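Local coordinates for hydroxyglutarate synthase (PDB 6W1K), which catalyses the iron(II)-dependent oxidative decarboxylation of 2-oxoadipate to D-2-hydroxyglutarate, a step of lysine catabolism in rice plastids, at residues P10-L14 with S103-N107; F21-I26 with F78-Y84; D53-Y57 with T113-P118. The contacts are given in a common frame with arbitrary orientation. Residues are numbered along the deposited sequence.

Interaction 1: residues P10-L14 with S103-N107; sequences PADAL and SPPTN
Neither segment forms a helix or strand of its own, Ser103 being the last residue of strand 97-103, yet both are extended: Pro10-Leu14 holds polyproline II-like phi/psi throughout (phi -50 to -83°, psi 142 to 151°), and Pro104-Thr106 keeps to the same region (psi 163, 160 and 131°). They come closest at Ala13 and Thr106, with CA atoms 4.6 Å apart. Thr106 makes both direct hydrogen bonds between the two: its backbone N donates to Asp12 O at 3.2 Å, bent to 137°, and its OG1, set by an m rotamer, donates to Ala11 O at a short 2.5 Å. Ala13 CA adds a CA-H...O contact to Thr106 O at 3.3 Å. Water 1 bridges the two segments, 2.9 Å from Leu14 N, whose proton it accepts, and 2.7 Å from Thr106 O. Apolar packing joins Pro105 CG to Leu14 CG (m,t rotamer) at 4.0 Å; Pro105 CB makes a close contact with Asp12 O at 3.1 Å. Ala11 CB points at the proline pair, 4.1 Å from Pro104 O and 4.2 Å from Pro105 CA. Asn107 (chi1 p) turns back on its own segment, ND2 donating to Pro105 O at 2.9 Å, while OD1 accepts from Leu119 N. The arrangement is an N-terminal arm laid across a surface loop, fastening the lead-in of helix 16-36 to the connection between strands 97-103 and 121-127.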
ATOM      1  N   PRO A  10       3.258  -6.395 -24.034  1.00 30.59           N
ATOM      2  CA  PRO A  10       3.213  -6.978 -22.678  1.00 31.97           C
ATOM      3  C   PRO A  10       4.574  -6.870 -22.026  1.00 28.13           C
ATOM      4  O   PRO A  10       5.606  -6.924 -22.696  1.00 27.42           O
ATOM      5  CB  PRO A  10       2.833  -8.447 -22.920  1.00 37.28           C
ATOM      6  CG  PRO A  10       2.289  -8.497 -24.319  1.00 35.76           C
ATOM      7  CD  PRO A  10       2.925  -7.375 -25.088  1.00 33.39           C
ATOM      8  N   ALA A  11       4.586  -6.683 -20.701  1.00 26.03           N
ATOM      9  CA  ALA A  11       5.854  -6.691 -19.998  1.00 25.87           C
ATOM     10  C   ALA A  11       6.452  -8.099 -20.055  1.00 26.04           C
ATOM     11  O   ALA A  11       5.728  -9.096 -20.065  1.00 24.98           O
ATOM     12  CB  ALA A  11       5.687  -6.253 -18.534  1.00 25.53           C
ATOM     13  N   ASP A  12       7.777  -8.164 -20.078  1.00 26.96           N
ATOM     14  CA  ASP A  12       8.472  -9.430 -19.912  1.00 28.59           C
ATOM     15  C   ASP A  12       7.955 -10.163 -18.682  1.00 25.55           C
ATOM     16  O   ASP A  12       7.651  -9.561 -17.652  1.00 23.73           O
ATOM     17  CB  ASP A  12       9.967  -9.205 -19.747  1.00 29.91           C
ATOM     18  CG  ASP A  12      10.696  -9.000 -21.049  1.00 33.49           C
ATOM     19  OD1 ASP A  12      10.043  -8.627 -22.051  1.00 35.27           O
ATOM     20  OD2 ASP A  12      11.947  -9.154 -21.018  1.00 32.72           O
ATOM     21  N   ALA A  13       7.863 -11.470 -18.805  1.00 25.73           N
ATOM     22  CA  ALA A  13       7.724 -12.377 -17.676  1.00 25.79           C
ATOM     23  C   ALA A  13       9.074 -12.703 -17.059  1.00 25.06           C
ATOM     24  O   ALA A  13      10.091 -12.799 -17.749  1.00 25.72           O
ATOM     25  CB  ALA A  13       7.072 -13.690 -18.118  1.00 27.17           C
ATOM     26  N   LEU A  14       9.070 -12.940 -15.757  1.00 24.32           N
ATOM     27  CA  LEU A  14      10.305 -13.386 -15.097  1.00 24.25           C
ATOM     28  C   LEU A  14      10.653 -14.852 -15.425  1.00 25.65           C
ATOM     29  O   LEU A  14       9.775 -15.679 -15.691  1.00 25.64           O
ATOM     30  CB  LEU A  14      10.175 -13.241 -13.604  1.00 23.57           C
ATOM     31  CG  LEU A  14      10.161 -11.788 -13.076  1.00 24.02           C
ATOM     32  CD1 LEU A  14       9.883 -11.858 -11.598  1.00 24.46           C
ATOM     33  CD2 LEU A  14      11.437 -11.030 -13.341  1.00 24.41           C
ATOM     34  N   SER A 103       3.858  -1.462 -12.244  1.00 22.63           N
ATOM     35  CA  SER A 103       3.036  -2.563 -12.709  1.00 24.57           C
ATOM     36  C   SER A 103       3.900  -3.813 -12.819  1.00 22.87           C
ATOM     37  O   SER A 103       5.067  -3.735 -13.219  1.00 22.46           O
ATOM     38  CB  SER A 103       2.417  -2.269 -14.079  1.00 26.65           C
ATOM     39  OG  SER A 103       3.427  -1.869 -14.957  1.00 30.11           O
ATOM     40  N   PRO A 104       3.332  -4.975 -12.542  1.00 22.75           N
ATOM     41  CA  PRO A 104       4.153  -6.192 -12.415  1.00 23.75           C
ATOM     42  C   PRO A 104       4.570  -6.758 -13.757  1.00 23.96           C
ATOM     43  O   PRO A 104       3.982  -6.455 -14.796  1.00 22.28           O
ATOM     44  CB  PRO A 104       3.236  -7.170 -11.652  1.00 23.82           C
ATOM     45  CG  PRO A 104       1.859  -6.694 -11.908  1.00 23.64           C
ATOM     46  CD  PRO A 104       1.918  -5.188 -12.179  1.00 23.47           C
ATOM     47  N   PRO A 105       5.582  -7.622 -13.771  1.00 24.19           N
ATOM     48  CA  PRO A 105       5.862  -8.400 -14.980  1.00 23.79           C
ATOM     49  C   PRO A 105       4.655  -9.274 -15.333  1.00 23.58           C
ATOM     50  O   PRO A 105       3.817  -9.574 -14.482  1.00 23.12           O
ATOM     51  CB  PRO A 105       7.068  -9.245 -14.587  1.00 23.48           C
ATOM     52  CG  PRO A 105       6.905  -9.463 -13.089  1.00 23.79           C
ATOM     53  CD  PRO A 105       6.277  -8.158 -12.582  1.00 24.23           C
ATOM     54  N   THR A 106       4.587  -9.700 -16.596  1.00 24.06           N
ATOM     55  CA  THR A 106       3.554 -10.653 -17.009  1.00 24.81           C
ATOM     56  C   THR A 106       3.728 -11.926 -16.184  1.00 23.62           C
ATOM     57  O   THR A 106       4.855 -12.399 -16.002  1.00 22.91           O
ATOM     58  CB  THR A 106       3.641 -10.951 -18.496  1.00 27.55           C
ATOM     59  OG1 THR A 106       3.430  -9.734 -19.222  1.00 27.28           O
ATOM     60  CG2 THR A 106       2.592 -12.021 -18.927  1.00 28.84           C
ATOM     61  N   ASN A 107       2.624 -12.405 -15.599  1.00 23.30           N
ATOM     62  CA  ASN A 107       2.569 -13.602 -14.746  1.00 27.11           C
ATOM     63  C   ASN A 107       1.202 -14.250 -14.998  1.00 31.54           C
ATOM     64  O   ASN A 107       0.290 -14.268 -14.186  1.00 32.98           O
ATOM     65  CB  ASN A 107       2.828 -13.277 -13.271  1.00 28.15           C
ATOM     66  CG  ASN A 107       1.786 -12.371 -12.660  1.00 28.85           C
ATOM     67  OD1 ASN A 107       1.026 -12.776 -11.795  1.00 28.24           O
ATOM     68  ND2 ASN A 107       1.790 -11.129 -13.063  1.00 26.87           N
TER
HETATM   69  O   HOH W   1       6.678 -13.015 -14.099  1.00 25.90           O

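Interaction 2: residues F21-I26 with F78-Y84; sequences FFRTVI and FFTDFGY
Phe21-Ile26 is a turn and a half of helix 16-36; Phe78-Asp81 ends helix 72-81, and the chain runs on to Tyr84. Phe22 and Phe82 have the nearest CA atoms, 6.9 Å apart. Phe21 (chi1 t) brings CD2 to 3.6 Å from Phe82 CZ, the ring planes oblique at 50°. Phe22, also t, points its ring among four others, Phe78 (t) and Phe79, Phe82 and Tyr84 (all m): Phe22 CE1 is 3.5 Å from Phe78 CE2 and 3.7 Å from Phe79 CD1, CD1 is 3.6 Å from Phe82 CB, and CZ is 3.4 Å from Tyr84 CE1. Its plane is 22° from that of Phe78, but the rings barely overlap; with Phe79 it meets rim to rim. Phe82 and Tyr84 of this aromatic cluster lie where a Schellman motif closes helix 72-81: Tyr84 N bonds Phe79 O at 3.0 Å and Gly83 N bonds Thr80 O at 3.2 Å, with Gly83 at phi 81° as C-prime. Tyr84 OH bonds Pro120 O. Arg23 and Thr24 face elsewhere. Val25 sets CG1 3.5 Å from Phe78 CZ. Ile26 CG2 reaches the edge of the Phe79 ring, 4.5 Å from CE1.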
ATOM      1  N   PHE A  21      11.145 -16.928  -6.352  1.00 22.57           N
ATOM      2  CA  PHE A  21      11.852 -16.238  -5.278  1.00 21.99           C
ATOM      3  C   PHE A  21      11.161 -14.923  -4.923  1.00 21.08           C
ATOM      4  O   PHE A  21      10.953 -14.617  -3.736  1.00 20.22           O
ATOM      5  CB  PHE A  21      13.315 -16.031  -5.684  1.00 22.77           C
ATOM      6  CG  PHE A  21      14.097 -15.268  -4.673  1.00 24.59           C
ATOM      7  CD1 PHE A  21      14.311 -15.803  -3.428  1.00 25.12           C
ATOM      8  CD2 PHE A  21      14.558 -13.996  -4.944  1.00 25.69           C
ATOM      9  CE1 PHE A  21      14.993 -15.078  -2.460  1.00 25.92           C
ATOM     10  CE2 PHE A  21      15.246 -13.263  -3.986  1.00 26.41           C
ATOM     11  CZ  PHE A  21      15.442 -13.797  -2.741  1.00 26.38           C
ATOM     12  N   PHE A  22      10.739 -14.154  -5.934  1.00 20.98           N
ATOM     13  CA  PHE A  22      10.036 -12.905  -5.660  1.00 21.80           C
ATOM     14  C   PHE A  22       8.801 -13.140  -4.810  1.00 21.93           C
ATOM     15  O   PHE A  22       8.541 -12.385  -3.862  1.00 20.86           O
ATOM     16  CB  PHE A  22       9.633 -12.210  -6.956  1.00 22.58           C
ATOM     17  CG  PHE A  22       8.812 -10.952  -6.734  1.00 22.16           C
ATOM     18  CD1 PHE A  22       9.427  -9.778  -6.373  1.00 20.83           C
ATOM     19  CD2 PHE A  22       7.433 -10.961  -6.870  1.00 22.61           C
ATOM     20  CE1 PHE A  22       8.688  -8.614  -6.172  1.00 21.52           C
ATOM     21  CE2 PHE A  22       6.691  -9.808  -6.654  1.00 22.01           C
ATOM     22  CZ  PHE A  22       7.322  -8.643  -6.312  1.00 21.19           C
ATOM     23  N   ARG A  23       8.059 -14.207  -5.090  1.00 21.01           N
ATOM     24  CA  ARG A  23       6.862 -14.477  -4.301  1.00 22.00           C
ATOM     25  C   ARG A  23       7.181 -14.867  -2.860  1.00 23.44           C
ATOM     26  O   ARG A  23       6.399 -14.539  -1.958  1.00 24.33           O
ATOM     27  CB  ARG A  23       6.027 -15.558  -4.974  1.00 21.61           C
ATOM     28  CG  ARG A  23       5.422 -15.060  -6.290  1.00 23.15           C
ATOM     29  CD  ARG A  23       4.690 -16.147  -7.012  1.00 23.77           C
ATOM     30  NE  ARG A  23       4.191 -15.736  -8.331  1.00 25.16           N
ATOM     31  CZ  ARG A  23       2.990 -15.182  -8.556  1.00 26.48           C
ATOM     32  NH1 ARG A  23       2.166 -14.917  -7.536  1.00 26.31           N
ATOM     33  NH2 ARG A  23       2.613 -14.871  -9.801  1.00 27.26           N
ATOM     34  N   THR A  24       8.298 -15.555  -2.596  1.00 23.76           N
ATOM     35  CA  THR A  24       8.635 -15.808  -1.183  1.00 23.30           C
ATOM     36  C   THR A  24       8.959 -14.504  -0.463  1.00 22.06           C
ATOM     37  O   THR A  24       8.741 -14.401   0.750  1.00 22.50           O
ATOM     38  CB  THR A  24       9.821 -16.771  -1.005  1.00 25.10           C
ATOM     39  OG1 THR A  24      11.048 -16.133  -1.400  1.00 26.16           O
ATOM     40  CG2 THR A  24       9.592 -18.062  -1.757  1.00 24.78           C
ATOM     41  N   VAL A  25       9.499 -13.499  -1.175  1.00 20.05           N
ATOM     42  CA  VAL A  25       9.824 -12.237  -0.526  1.00 23.06           C
ATOM     43  C   VAL A  25       8.545 -11.488  -0.151  1.00 23.42           C
ATOM     44  O   VAL A  25       8.410 -10.974   0.975  1.00 25.28           O
ATOM     45  CB  VAL A  25      10.737 -11.376  -1.429  1.00 23.75           C
ATOM     46  CG1 VAL A  25      10.975  -9.988  -0.784  1.00 24.52           C
ATOM     47  CG2 VAL A  25      12.113 -12.022  -1.672  1.00 24.95           C
ATOM     48  N   ILE A  26       7.603 -11.379  -1.083  1.00 23.09           N
ATOM     49  CA  ILE A  26       6.409 -10.604  -0.765  1.00 23.88           C
ATOM     50  C   ILE A  26       5.575 -11.382   0.232  1.00 24.21           C
ATOM     51  O   ILE A  26       4.822 -10.780   1.005  1.00 24.65           O
ATOM     52  CB  ILE A  26       5.590 -10.172  -2.005  1.00 24.20           C
ATOM     53  CG1 ILE A  26       5.219 -11.325  -2.928  1.00 23.89           C
ATOM     54  CG2 ILE A  26       6.366  -9.102  -2.749  1.00 25.95           C
ATOM     55  CD1 ILE A  26       4.090 -10.987  -3.922  1.00 24.96           C
ATOM     56  N   PHE A  78      14.459  -2.985  -5.937  1.00 25.16           N
ATOM     57  CA  PHE A  78      14.086  -4.378  -5.747  1.00 23.45           C
ATOM     58  C   PHE A  78      13.022  -4.796  -6.753  1.00 23.12           C
ATOM     59  O   PHE A  78      13.174  -5.812  -7.449  1.00 23.13           O
ATOM     60  CB  PHE A  78      13.567  -4.609  -4.322  1.00 23.71           C
ATOM     61  CG  PHE A  78      12.915  -5.969  -4.138  1.00 24.16           C
ATOM     62  CD1 PHE A  78      13.669  -7.122  -4.195  1.00 24.85           C
ATOM     63  CD2 PHE A  78      11.548  -6.063  -3.944  1.00 23.63           C
ATOM     64  CE1 PHE A  78      13.083  -8.390  -4.032  1.00 24.34           C
ATOM     65  CE2 PHE A  78      10.946  -7.313  -3.781  1.00 24.44           C
ATOM     66  CZ  PHE A  78      11.709  -8.482  -3.848  1.00 24.21           C
ATOM     67  N   PHE A  79      11.927  -4.030  -6.828  1.00 22.24           N
ATOM     68  CA  PHE A  79      10.804  -4.430  -7.680  1.00 22.62           C
ATOM     69  C   PHE A  79      11.184  -4.392  -9.151  1.00 22.90           C
ATOM     70  O   PHE A  79      10.798  -5.298  -9.911  1.00 21.76           O
ATOM     71  CB  PHE A  79       9.550  -3.581  -7.395  1.00 22.15           C
ATOM     72  CG  PHE A  79       8.997  -3.826  -6.030  1.00 22.27           C
ATOM     73  CD1 PHE A  79       8.311  -5.006  -5.752  1.00 21.72           C
ATOM     74  CD2 PHE A  79       9.210  -2.921  -5.000  1.00 22.76           C
ATOM     75  CE1 PHE A  79       7.850  -5.281  -4.526  1.00 22.76           C
ATOM     76  CE2 PHE A  79       8.762  -3.215  -3.749  1.00 23.84           C
ATOM     77  CZ  PHE A  79       8.074  -4.392  -3.512  1.00 23.51           C
ATOM     78  N   THR A  80      11.966  -3.386  -9.584  1.00 24.72           N
ATOM     79  CA  THR A  80      12.395  -3.373 -10.984  1.00 25.44           C
ATOM     80  C   THR A  80      13.424  -4.468 -11.285  1.00 24.41           C
ATOM     81  O   THR A  80      13.490  -4.932 -12.427  1.00 23.64           O
ATOM     82  CB  THR A  80      12.944  -1.999 -11.407  1.00 26.32           C
ATOM     83  OG1 THR A  80      14.038  -1.609 -10.572  1.00 27.47           O
ATOM     84  CG2 THR A  80      11.821  -0.947 -11.309  1.00 25.58           C
ATOM     85  N   ASP A  81      14.211  -4.917 -10.294  1.00 24.42           N
ATOM     86  CA  ASP A  81      15.024  -6.122 -10.474  1.00 24.67           C
ATOM     87  C   ASP A  81      14.153  -7.362 -10.766  1.00 22.41           C
ATOM     88  O   ASP A  81      14.585  -8.286 -11.447  1.00 23.37           O
ATOM     89  CB  ASP A  81      15.864  -6.392  -9.223  1.00 26.27           C
ATOM     90  CG  ASP A  81      17.085  -5.467  -9.075  1.00 29.14           C
ATOM     91  OD1 ASP A  81      17.458  -4.738 -10.016  1.00 29.20           O
ATOM     92  OD2 ASP A  81      17.660  -5.494  -7.958  1.00 29.45           O
ATOM     93  N   PHE A  82      12.929  -7.388 -10.262  1.00 21.18           N
ATOM     94  CA  PHE A  82      11.979  -8.465 -10.518  1.00 21.11           C
ATOM     95  C   PHE A  82      10.876  -8.042 -11.486  1.00 23.48           C
ATOM     96  O   PHE A  82       9.727  -8.470 -11.381  1.00 24.24           O
ATOM     97  CB  PHE A  82      11.457  -8.987  -9.177  1.00 20.59           C
ATOM     98  CG  PHE A  82      12.525  -9.755  -8.434  1.00 21.71           C
ATOM     99  CD1 PHE A  82      12.845 -11.070  -8.810  1.00 21.35           C
ATOM    100  CD2 PHE A  82      13.277  -9.146  -7.435  1.00 21.41           C
ATOM    101  CE1 PHE A  82      13.890 -11.777  -8.201  1.00 23.48           C
ATOM    102  CE2 PHE A  82      14.309  -9.847  -6.809  1.00 22.78           C
ATOM    103  CZ  PHE A  82      14.615 -11.159  -7.186  1.00 24.30           C
ATOM    104  N   GLY A  83      11.254  -7.280 -12.521  1.00 23.81           N
ATOM    105  CA  GLY A  83      10.440  -7.117 -13.707  1.00 24.26           C
ATOM    106  C   GLY A  83       9.309  -6.109 -13.597  1.00 22.75           C
ATOM    107  O   GLY A  83       8.536  -5.956 -14.555  1.00 22.75           O
ATOM    108  N   TYR A  84       9.204  -5.393 -12.490  1.00 21.54           N
ATOM    109  CA  TYR A  84       8.218  -4.327 -12.400  1.00 22.04           C
ATOM    110  C   TYR A  84       8.650  -3.113 -13.227  1.00 22.72           C
ATOM    111  O   TYR A  84       9.833  -2.869 -13.471  1.00 23.39           O
ATOM    112  CB  TYR A  84       7.980  -3.902 -10.961  1.00 21.91           C
ATOM    113  CG  TYR A  84       7.053  -4.803 -10.197  1.00 22.33           C
ATOM    114  CD1 TYR A  84       7.458  -6.074  -9.831  1.00 22.77           C
ATOM    115  CD2 TYR A  84       5.754  -4.396  -9.884  1.00 23.06           C
ATOM    116  CE1 TYR A  84       6.606  -6.910  -9.137  1.00 22.42           C
ATOM    117  CE2 TYR A  84       4.896  -5.221  -9.202  1.00 22.69           C
ATOM    118  CZ  TYR A  84       5.338  -6.477  -8.812  1.00 22.60           C
ATOM    119  OH  TYR A  84       4.488  -7.324  -8.137  1.00 22.50           O
TER

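Interaction 3: residues D53-Y57 with T113-P118; sequences DHICY and TGVYGP
The Tyr57 ring (chi1 m) lies with one face over Gly114, whose CA is 4.0 Å from the ring centroid and 27° off its normal, a CH-pi contact; CE2 also lies 4.0 Å from Val115 CG1. Gly114, at phi/psi 61/-128°, is the second residue of a type II' beta turn closed by Tyr116 N to Thr113 O at 3.0 Å. A type I turn overlaps it, closed by Gly117 N to Gly114 O, also 3.0 Å. Opposite this double turn Asp53-Tyr57 is irregular, becoming extended from Ile55 onward, and the CA atoms of Cys56 and Gly114 stand 5.1 Å apart. Gly114 N donates to Ile55 O at 2.9 Å and 164°, and Thr113 OG1 (chi1 p) donates to Asp53 OD1 at 2.7 Å. Water 2 stitches the far end, accepting from Tyr57 N at 2.9 Å and donating to Gly114 O and Pro118 O, both at 2.7 Å. Cys56 SG packs on Pro118 CG at 3.8 Å. The 53-57 segment links helix 38-51 to strand 57-65, which carries the iron ligand His59, so the turns flank the entry to a metal-bearing strand. Ile55 packs back on Leu44 and Val47 of helix 38-51, Tyr57 OH bonds Glu30 of helix 16-36, Val115 rests on Ile26 and Ser27 of that helix, and Cys56 pairs its backbone with Ser199 of strand 195-199.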
ATOM      1  N   ASP A  53     -11.817 -19.270  -1.958  1.00 45.87           N
ATOM      2  CA  ASP A  53     -10.383 -19.010  -2.158  1.00 46.72           C
ATOM      3  C   ASP A  53     -10.183 -18.146  -3.401  1.00 42.74           C
ATOM      4  O   ASP A  53      -9.736 -18.593  -4.462  1.00 42.22           O
ATOM      5  CB  ASP A  53      -9.626 -20.329  -2.274  1.00 50.10           C
ATOM      6  CG  ASP A  53      -8.123 -20.141  -2.279  1.00 50.55           C
ATOM      7  OD1 ASP A  53      -7.679 -19.015  -1.965  1.00 49.70           O
ATOM      8  OD2 ASP A  53      -7.397 -21.116  -2.597  1.00 51.55           O
ATOM      9  N   HIS A  54     -10.491 -16.871  -3.260  1.00 40.57           N
ATOM     10  CA  HIS A  54     -10.468 -16.020  -4.440  1.00 39.05           C
ATOM     11  C   HIS A  54      -9.856 -14.659  -4.171  1.00 36.49           C
ATOM     12  O   HIS A  54     -10.079 -13.733  -4.954  1.00 36.01           O
ATOM     13  CB  HIS A  54     -11.878 -15.811  -4.980  1.00 41.81           C
ATOM     14  CG  HIS A  54     -12.609 -17.085  -5.228  1.00 47.65           C
ATOM     15  ND1 HIS A  54     -13.678 -17.492  -4.464  1.00 54.42           N
ATOM     16  CD2 HIS A  54     -12.395 -18.061  -6.137  1.00 46.77           C
ATOM     17  CE1 HIS A  54     -14.110 -18.659  -4.910  1.00 51.43           C
ATOM     18  NE2 HIS A  54     -13.359 -19.017  -5.934  1.00 48.66           N
ATOM     19  N   ILE A  55      -9.127 -14.502  -3.077  1.00 34.89           N
ATOM     20  CA  ILE A  55      -8.566 -13.217  -2.701  1.00 36.07           C
ATOM     21  C   ILE A  55      -7.336 -12.922  -3.557  1.00 33.53           C
ATOM     22  O   ILE A  55      -6.359 -13.679  -3.566  1.00 33.44           O
ATOM     23  CB  ILE A  55      -8.219 -13.200  -1.207  1.00 38.49           C
ATOM     24  CG1 ILE A  55      -9.494 -13.362  -0.367  1.00 41.30           C
ATOM     25  CG2 ILE A  55      -7.516 -11.947  -0.839  1.00 37.31           C
ATOM     26  CD1 ILE A  55      -9.193 -13.542   1.102  1.00 42.46           C
ATOM     27  N   CYS A  56      -7.386 -11.816  -4.279  1.00 33.44           N
ATOM     28  CA  CYS A  56      -6.278 -11.324  -5.076  1.00 34.27           C
ATOM     29  C   CYS A  56      -5.901  -9.947  -4.562  1.00 30.86           C
ATOM     30  O   CYS A  56      -6.765  -9.158  -4.175  1.00 31.26           O
ATOM     31  CB  CYS A  56      -6.658 -11.239  -6.545  1.00 38.90           C
ATOM     32  SG  CYS A  56      -7.092 -12.852  -7.214  1.00 43.38           S
ATOM     33  N   TYR A  57      -4.622  -9.654  -4.601  1.00 28.71           N
ATOM     34  CA  TYR A  57      -4.107  -8.412  -4.069  1.00 28.86           C
ATOM     35  C   TYR A  57      -3.982  -7.408  -5.195  1.00 28.83           C
ATOM     36  O   TYR A  57      -3.231  -7.628  -6.143  1.00 31.01           O
ATOM     37  CB  TYR A  57      -2.763  -8.647  -3.410  1.00 28.47           C
ATOM     38  CG  TYR A  57      -2.855  -9.401  -2.108  1.00 31.17           C
ATOM     39  CD1 TYR A  57      -3.980  -9.302  -1.293  1.00 34.41           C
ATOM     40  CD2 TYR A  57      -1.798 -10.181  -1.668  1.00 32.02           C
ATOM     41  CE1 TYR A  57      -4.041  -9.968  -0.067  1.00 38.32           C
ATOM     42  CE2 TYR A  57      -1.856 -10.857  -0.435  1.00 36.09           C
ATOM     43  CZ  TYR A  57      -2.978 -10.741   0.351  1.00 41.04           C
ATOM     44  OH  TYR A  57      -3.054 -11.386   1.564  1.00 41.74           O
ATOM     45  N   THR A 113      -3.579 -17.916  -4.775  1.00 36.60           N
ATOM     46  CA  THR A 113      -4.202 -16.673  -4.345  1.00 38.23           C
ATOM     47  C   THR A 113      -3.245 -15.905  -3.445  1.00 35.79           C
ATOM     48  O   THR A 113      -2.194 -16.410  -3.048  1.00 35.25           O
ATOM     49  CB  THR A 113      -5.522 -16.967  -3.634  1.00 41.21           C
ATOM     50  OG1 THR A 113      -5.282 -17.843  -2.522  1.00 42.98           O
ATOM     51  CG2 THR A 113      -6.487 -17.645  -4.639  1.00 41.89           C
ATOM     52  N   GLY A 114      -3.610 -14.655  -3.162  1.00 33.90           N
ATOM     53  CA  GLY A 114      -2.743 -13.756  -2.398  1.00 31.53           C
ATOM     54  C   GLY A 114      -1.423 -13.518  -3.108  1.00 27.91           C
ATOM     55  O   GLY A 114      -1.374 -13.185  -4.299  1.00 25.77           O
ATOM     56  N   VAL A 115      -0.310 -13.723  -2.396  1.00 26.42           N
ATOM     57  CA  VAL A 115       0.983 -13.516  -3.040  1.00 26.37           C
ATOM     58  C   VAL A 115       1.297 -14.604  -4.075  1.00 26.73           C
ATOM     59  O   VAL A 115       2.237 -14.433  -4.858  1.00 26.78           O
ATOM     60  CB  VAL A 115       2.120 -13.450  -2.004  1.00 26.78           C
ATOM     61  CG1 VAL A 115       1.875 -12.274  -1.059  1.00 26.46           C
ATOM     62  CG2 VAL A 115       2.226 -14.794  -1.233  1.00 27.97           C
ATOM     63  N   TYR A 116       0.540 -15.699  -4.103  1.00 26.93           N
ATOM     64  CA  TYR A 116       0.662 -16.720  -5.149  1.00 29.52           C
ATOM     65  C   TYR A 116      -0.386 -16.572  -6.259  1.00 28.36           C
ATOM     66  O   TYR A 116      -0.495 -17.450  -7.131  1.00 28.38           O
ATOM     67  CB  TYR A 116       0.603 -18.111  -4.516  1.00 34.09           C
ATOM     68  CG  TYR A 116       1.690 -18.265  -3.475  1.00 43.01           C
ATOM     69  CD1 TYR A 116       3.026 -18.389  -3.847  1.00 44.63           C
ATOM     70  CD2 TYR A 116       1.383 -18.227  -2.115  1.00 51.44           C
ATOM     71  CE1 TYR A 116       4.030 -18.495  -2.887  1.00 50.22           C
ATOM     72  CE2 TYR A 116       2.378 -18.340  -1.151  1.00 60.36           C
ATOM     73  CZ  TYR A 116       3.696 -18.455  -1.539  1.00 56.85           C
ATOM     74  OH  TYR A 116       4.672 -18.559  -0.570  1.00 60.53           O
ATOM     75  N   GLY A 117      -1.115 -15.466  -6.271  1.00 27.73           N
ATOM     76  CA  GLY A 117      -2.078 -15.176  -7.303  1.00 27.33           C
ATOM     77  C   GLY A 117      -1.492 -14.164  -8.255  1.00 27.87           C
ATOM     78  O   GLY A 117      -0.270 -14.054  -8.395  1.00 24.59           O
ATOM     79  N   PRO A 118      -2.344 -13.400  -8.930  1.00 31.71           N
ATOM     80  CA  PRO A 118      -1.825 -12.358  -9.826  1.00 32.17           C
ATOM     81  C   PRO A 118      -0.952 -11.404  -9.020  1.00 27.33           C
ATOM     82  O   PRO A 118      -1.317 -10.978  -7.929  1.00 27.84           O
ATOM     83  CB  PRO A 118      -3.088 -11.686 -10.375  1.00 37.41           C
ATOM     84  CG  PRO A 118      -4.201 -12.118  -9.491  1.00 44.30           C
ATOM     85  CD  PRO A 118      -3.815 -13.466  -8.942  1.00 37.99           C
TER
HETATM   86  O   HOH W   2      -2.940 -11.667  -5.853  1.00 25.21           O

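How the interactions relate
Along the chain the segments come in the order 10-14, 21-26, 53-57, 78-84, 103-107, 113-118: interaction 2 falls between the two segments of interaction 1, while interaction 3 alternates with both. The centres of interactions 1 and 2 are about 11 Å apart; interaction 3 is centred about 17 Å from interaction 1 and about 16 Å from interaction 2. Arg23 NH1 is 2.7 Å from both Val115 O and Gly117 O, and Pro104 CA lies 3.4 Å from Tyr84 CE2. Together they join the lead-in and body of helix 16-36, the end of helix 72-81 and the 53-57 loop to the long connection between strands 97-103 and 121-127, close to strand 57-65 with the iron ligand His59.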